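Local structure of prepilin (Salmonella typhi, 3FHV) at residues Gly71-Ala76 with Ile91-Val96; Lys118-Asn123 with Thr147-Phe152. The protein is the type IVb pilin PilS, here as its globular part, which interacts with the host channel CFTR, probably as the subunit of adhesive pili. All blocks are in the same frame, centred on the assembly; numbering follows the deposited sequence.

Contact 1. Residues Gly71-Ala76 with Ile91-Val96; sequences GQIVVA and ITTNKV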
loop_
_atom_site.group_PDB
_atom_site.type_symbol
_atom_site.label_atom_id
_atom_site.label_comp_id
_atom_site.label_asym_id
_atom_site.label_seq_id
_atom_site.Cartn_x
_atom_site.Cartn_y
_atom_site.Cartn_z
ATOM N N GLY A 71 13.989 -8.216 13.164
ATOM C CA GLY A 71 13.167 -9.274 13.734
ATOM C C GLY A 71 12.256 -9.783 12.629
ATOM O O GLY A 71 11.816 -9.008 11.774
ATOM N N GLN A 72 11.947 -11.073 12.630
ATOM C CA GLN A 72 11.105 -11.611 11.567
ATOM C C GLN A 72 9.628 -11.240 11.692
ATOM O O GLN A 72 9.098 -11.109 12.798
ATOM C CB GLN A 72 11.257 -13.139 11.495
ATOM C CG GLN A 72 10.520 -13.768 10.316
ATOM C CD GLN A 72 10.865 -15.230 10.088
ATOM O OE1 GLN A 72 11.309 -15.927 10.997
ATOM N NE2 GLN A 72 10.638 -15.705 8.868
ATOM N N ILE A 73 8.983 -11.036 10.545
ATOM C CA ILE A 73 7.555 -10.729 10.494
ATOM C C ILE A 73 6.938 -11.941 9.799
ATOM O O ILE A 73 7.422 -12.365 8.748
ATOM C CB ILE A 73 7.241 -9.479 9.626
ATOM C CG1 ILE A 73 7.875 -8.223 10.234
ATOM C CG2 ILE A 73 5.713 -9.284 9.521
ATOM C CD1 ILE A 73 7.771 -7.003 9.337
ATOM N N VAL A 74 5.894 -12.505 10.390
ATOM C CA VAL A 74 5.226 -13.651 9.787
ATOM C C VAL A 74 3.707 -13.472 9.778
ATOM O O VAL A 74 3.106 -13.123 10.800
ATOM C CB VAL A 74 5.552 -14.965 10.538
ATOM C CG1 VAL A 74 4.890 -16.144 9.822
ATOM C CG2 VAL A 74 7.067 -15.168 10.620
ATOM N N VAL A 75 3.107 -13.680 8.610
ATOM C CA VAL A 75 1.661 -13.604 8.439
ATOM C C VAL A 75 1.245 -15.062 8.389
ATOM O O VAL A 75 1.699 -15.812 7.522
ATOM C CB VAL A 75 1.268 -12.922 7.113
ATOM C CG1 VAL A 75 -0.255 -12.941 6.945
ATOM C CG2 VAL A 75 1.780 -11.477 7.105
ATOM N N ALA A 76 0.391 -15.472 9.320
ATOM C CA ALA A 76 -0.011 -16.869 9.379
ATOM C C ALA A 76 -1.505 -17.069 9.586
ATOM O O ALA A 76 -2.180 -16.252 10.212
ATOM C CB ALA A 76 0.771 -17.580 10.486
ATOM N N ILE A 91 -0.589 -11.344 12.267
ATOM C CA ILE A 91 0.644 -10.744 11.772
ATOM C C ILE A 91 1.481 -10.652 13.036
ATOM O O ILE A 91 1.129 -9.926 13.969
ATOM C CB ILE A 91 0.454 -9.318 11.206
ATOM C CG1 ILE A 91 -0.446 -9.354 9.966
ATOM C CG2 ILE A 91 1.829 -8.728 10.826
ATOM C CD1 ILE A 91 -0.635 -7.984 9.322
ATOM N N THR A 92 2.567 -11.413 13.070
ATOM C CA THR A 92 3.461 -11.435 14.218
ATOM C C THR A 92 4.747 -10.714 13.853
ATOM O O THR A 92 5.292 -10.928 12.772
ATOM C CB THR A 92 3.822 -12.891 14.617
ATOM O OG1 THR A 92 2.631 -13.597 14.974
ATOM C CG2 THR A 92 4.788 -12.908 15.808
ATOM N N THR A 93 5.231 -9.858 14.749
ATOM C CA THR A 93 6.488 -9.154 14.507
ATOM C C THR A 93 7.356 -9.349 15.751
ATOM O O THR A 93 6.917 -9.092 16.873
ATOM C CB THR A 93 6.245 -7.660 14.192
ATOM O OG1 THR A 93 7.504 -7.013 13.958
ATOM C CG2 THR A 93 5.487 -6.970 15.330
ATOM N N ASN A 94 8.586 -9.811 15.529
ATOM C CA ASN A 94 9.529 -10.138 16.602
ATOM C C ASN A 94 10.663 -9.165 16.922
ATOM O O ASN A 94 11.065 -8.349 16.094
ATOM C CB ASN A 94 10.157 -11.500 16.298
ATOM C CG ASN A 94 9.135 -12.599 16.186
ATOM O OD1 ASN A 94 8.612 -13.073 17.189
ATOM N ND2 ASN A 94 8.833 -13.007 14.956
ATOM N N LYS A 95 11.183 -9.304 18.141
ATOM C CA LYS A 95 12.296 -8.509 18.635
ATOM C C LYS A 95 12.075 -7.010 18.515
ATOM O O LYS A 95 12.988 -6.253 18.179
ATOM C CB LYS A 95 13.582 -8.919 17.901
ATOM C CG LYS A 95 13.905 -10.412 18.038
ATOM C CD LYS A 95 15.283 -10.734 17.497
ATOM C CE LYS A 95 15.776 -12.085 17.986
ATOM N NZ LYS A 95 17.187 -12.333 17.554
ATOM N N VAL A 96 10.856 -6.579 18.799
ATOM C CA VAL A 96 10.522 -5.164 18.735
ATOM C C VAL A 96 11.047 -4.476 19.988
ATOM O O VAL A 96 10.805 -4.946 21.101
ATOM C CB VAL A 96 9.001 -4.964 18.666
ATOM C CG1 VAL A 96 8.675 -3.479 18.561
ATOM C CG2 VAL A 96 8.431 -5.755 17.500
HETATM O O HOH W 1 1.755 -14.647 12.712
#

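Contact 2. Residues Lys118-Asn123 with Thr147-Phe152; sequences KINGNN and TNTLVF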
loop_
_atom_site.group_PDB
_atom_site.type_symbol
_atom_site.label_atom_id
_atom_site.label_comp_id
_atom_site.label_asym_id
_atom_site.label_seq_id
_atom_site.Cartn_x
_atom_site.Cartn_y
_atom_site.Cartn_z
ATOM N N LYS A 118 -1.747 -8.626 20.712
ATOM C CA LYS A 118 -1.010 -9.342 21.739
ATOM C C LYS A 118 0.382 -8.766 21.937
ATOM O O LYS A 118 1.101 -8.508 20.973
ATOM C CB LYS A 118 -0.858 -10.814 21.365
ATOM C CG LYS A 118 -2.135 -11.526 20.973
ATOM C CD LYS A 118 -1.845 -13.003 20.717
ATOM C CE LYS A 118 -3.093 -13.763 20.288
ATOM N NZ LYS A 118 -2.787 -15.200 20.065
ATOM N N ILE A 119 0.757 -8.566 23.192
ATOM C CA ILE A 119 2.094 -8.075 23.514
ATOM C C ILE A 119 2.683 -9.178 24.375
ATOM O O ILE A 119 2.252 -9.383 25.513
ATOM C CB ILE A 119 2.060 -6.759 24.311
ATOM C CG1 ILE A 119 1.344 -5.675 23.501
ATOM C CG2 ILE A 119 3.501 -6.299 24.617
ATOM C CD1 ILE A 119 1.256 -4.338 24.216
ATOM N N ASN A 120 3.650 -9.900 23.815
ATOM C CA ASN A 120 4.273 -11.015 24.511
ATOM C C ASN A 120 3.156 -11.978 24.942
ATOM O O ASN A 120 2.334 -12.366 24.110
ATOM C CB ASN A 120 5.087 -10.474 25.686
ATOM C CG ASN A 120 6.210 -9.551 25.217
ATOM O OD1 ASN A 120 6.481 -8.496 25.808
ATOM N ND2 ASN A 120 6.869 -9.952 24.142
ATOM N N GLY A 121 3.093 -12.349 26.216
ATOM C CA GLY A 121 2.045 -13.275 26.631
ATOM C C GLY A 121 0.736 -12.617 27.040
ATOM O O GLY A 121 -0.056 -13.218 27.754
ATOM N N ASN A 122 0.492 -11.396 26.578
ATOM C CA ASN A 122 -0.727 -10.675 26.938
ATOM C C ASN A 122 -1.618 -10.491 25.719
ATOM O O ASN A 122 -1.292 -9.720 24.823
ATOM C CB ASN A 122 -0.352 -9.318 27.525
ATOM C CG ASN A 122 0.581 -9.446 28.711
ATOM O OD1 ASN A 122 0.151 -9.797 29.801
ATOM N ND2 ASN A 122 1.864 -9.178 28.496
ATOM N N ASN A 123 -2.752 -11.185 25.707
ATOM C CA ASN A 123 -3.668 -11.125 24.575
ATOM C C ASN A 123 -4.885 -10.243 24.802
ATOM O O ASN A 123 -5.854 -10.636 25.453
ATOM C CB ASN A 123 -4.110 -12.543 24.206
ATOM C CG ASN A 123 -4.907 -12.591 22.920
ATOM O OD1 ASN A 123 -5.167 -11.561 22.291
ATOM N ND2 ASN A 123 -5.305 -13.797 22.521
ATOM N N THR A 147 13.085 -7.063 22.788
ATOM C CA THR A 147 12.654 -8.325 23.364
ATOM C C THR A 147 11.148 -8.562 23.269
ATOM O O THR A 147 10.638 -9.492 23.874
ATOM C CB THR A 147 13.057 -8.422 24.859
ATOM O OG1 THR A 147 12.476 -7.334 25.595
ATOM C CG2 THR A 147 14.578 -8.376 25.003
ATOM N N ASN A 148 10.443 -7.746 22.490
ATOM C CA ASN A 148 8.996 -7.887 22.383
ATOM C C ASN A 148 8.473 -8.556 21.122
ATOM O O ASN A 148 8.997 -8.344 20.024
ATOM C CB ASN A 148 8.336 -6.512 22.522
ATOM C CG ASN A 148 8.588 -5.883 23.874
ATOM O OD1 ASN A 148 8.085 -6.356 24.888
ATOM N ND2 ASN A 148 9.377 -4.807 23.898
ATOM N N THR A 149 7.442 -9.380 21.304
ATOM C CA THR A 149 6.767 -10.053 20.201
ATOM C C THR A 149 5.349 -9.477 20.179
ATOM O O THR A 149 4.634 -9.557 21.172
ATOM C CB THR A 149 6.656 -11.579 20.425
ATOM O OG1 THR A 149 7.964 -12.142 20.538
ATOM C CG2 THR A 149 5.927 -12.247 19.254
ATOM N N LEU A 150 4.954 -8.893 19.055
ATOM C CA LEU A 150 3.619 -8.326 18.919
ATOM C C LEU A 150 2.849 -9.176 17.925
ATOM O O LEU A 150 3.407 -9.635 16.925
ATOM C CB LEU A 150 3.690 -6.874 18.411
ATOM C CG LEU A 150 4.314 -5.802 19.323
ATOM C CD1 LEU A 150 4.331 -4.443 18.607
ATOM C CD2 LEU A 150 3.507 -5.702 20.602
ATOM N N VAL A 151 1.578 -9.424 18.216
ATOM C CA VAL A 151 0.746 -10.194 17.300
ATOM C C VAL A 151 -0.545 -9.430 17.051
ATOM O O VAL A 151 -1.193 -8.978 17.991
ATOM C CB VAL A 151 0.393 -11.595 17.860
ATOM C CG1 VAL A 151 -0.367 -12.388 16.803
ATOM C CG2 VAL A 151 1.656 -12.340 18.260
ATOM N N PHE A 152 -0.902 -9.278 15.780
ATOM C CA PHE A 152 -2.119 -8.576 15.408
ATOM C C PHE A 152 -3.072 -9.585 14.766
ATOM O O PHE A 152 -2.741 -10.213 13.757
ATOM C CB PHE A 152 -1.779 -7.440 14.438
ATOM C CG PHE A 152 -0.618 -6.594 14.890
ATOM C CD1 PHE A 152 -0.641 -5.959 16.131
ATOM C CD2 PHE A 152 0.504 -6.442 14.083
ATOM C CE1 PHE A 152 0.443 -5.185 16.563
ATOM C CE2 PHE A 152 1.586 -5.677 14.498
ATOM C CZ PHE A 152 1.562 -5.042 15.743
HETATM O O HOH W 2 3.068 -11.892 21.426
#

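Contact 1. Residues Gly71-Ala76 with Ile91-Val96
The flat groups that meet here are the side-chain amide of N94 and the peptide carbonyl of Q72. N94 ND2 donates a bent hydrogen bond (N-H...O 143°) to Q72 O at 2.9 Å. It stands above one face of that carbonyl, 41° out of its plane, and Q72 O is itself tilted from the plane of the N94 amide. N94 N bonds to Q72 O from the opposite face at 3.1 Å. Two N-H groups of one residue therefore grip one oxygen. N94 CG lies anti to its own carbonyl carbon, beside its backbone N (chi1 -59°). This puts N94 CG 3.7 Å from Q72 O. V74 and T92 form a hydrogen-bonded antiparallel pair, each N bonding to the other's O. A water also donates to V74 O and lies 2.6 Å from T92 OG1, joining the two strands again.

The other side of this antiparallel hairpin carries I73, V75, I91 and T93. I73 and I91 lie side by side, with I73 CG2 4.1 Å from I91 CG2. V75 CG2 sits 4.2 Å from I91 CG1. Y14, L17 and A18 of helix 8-25 cover this face, in the pilin manner of a sheet laid on a long N-terminal helix, with M39 and L43 of helix 36-45 over V75. T93 is buried, and its OG1 bonds to Y14 OH and N67 ND2. At the end of the ladder, G71 CA makes a CA-H...O contact of 3.3 Å with N94 O.

The chemistry is two-sided. The face toward helix 8-25 is mainly hydrocarbon, with its one hydroxyl satisfied. The face of V74 and T92 is partly exposed and carries the bridging water beside the direct backbone bond.

Contact 2. Residues Lys118-Asn123 with Thr147-Phe152
K118, N120 and V151 lose the most surface to this contact. K118 and V151 form a hydrogen-bonded antiparallel pair, and their side chains lie side by side, pointing the same way. K118 CB is 3.8 Å from V151 CB. K118 CG stands beside its own backbone N (chi1 -51°), and the chain runs on extended. K118 CD still lies 3.9 Å from V151 CB, while the ammonium group is carried off beyond the valine. It is the methylene part that covers the valine. Between the backbones, K118 N donates to V151 O at 2.8 Å, and V151 N donates back to K118 O.

Just past the end of strand 116-119, N120 N donates to T149 O at 2.8 Å. A water donates to both N120 O and T149 O. N120 then leads a type II' turn from I119 to N122, with positive phi (55°), and the chain doubles back as a tight two-residue hairpin. I119 O accepts from both N122 N and N122 ND2.

This hairpin lies in the sequence between the disulfide-bonded C101 and C138, the region called the D-region in type IV pilins. I119 packs on both cysteines. On the same face, I119 CG1 touches L150 CD2 at 3.6 Å.

The side chains of N120 and N148 approach each other, but the orientation of the N120 amide is doubtful. N148 is buried, and its amide is fixed from outside these strands: T139 N donates to N148 OD1, and N148 ND2 donates to V96 O.

From the N terminus, helix 8-25 comes first and later backs the sheet. After helix 36-45 and strands 53-55 and 62-66, contact 1 closes the first of the two loops, joining strand 72-78 to strand 88-96 as a hairpin. The chain then runs through helix 98-111 and strands 116-119 and 122-124. Contact 2 closes the second loop, which holds helix 131-137 and brings the last strand, 148-154, back to 116-119. The two loops follow in series and neither encloses the other. In space they adjoin. Strands 88-96 and 148-154 are neighbours in one antiparallel sheet, with probable bonds from F152 N to I91 O and from V96 N to N148 O.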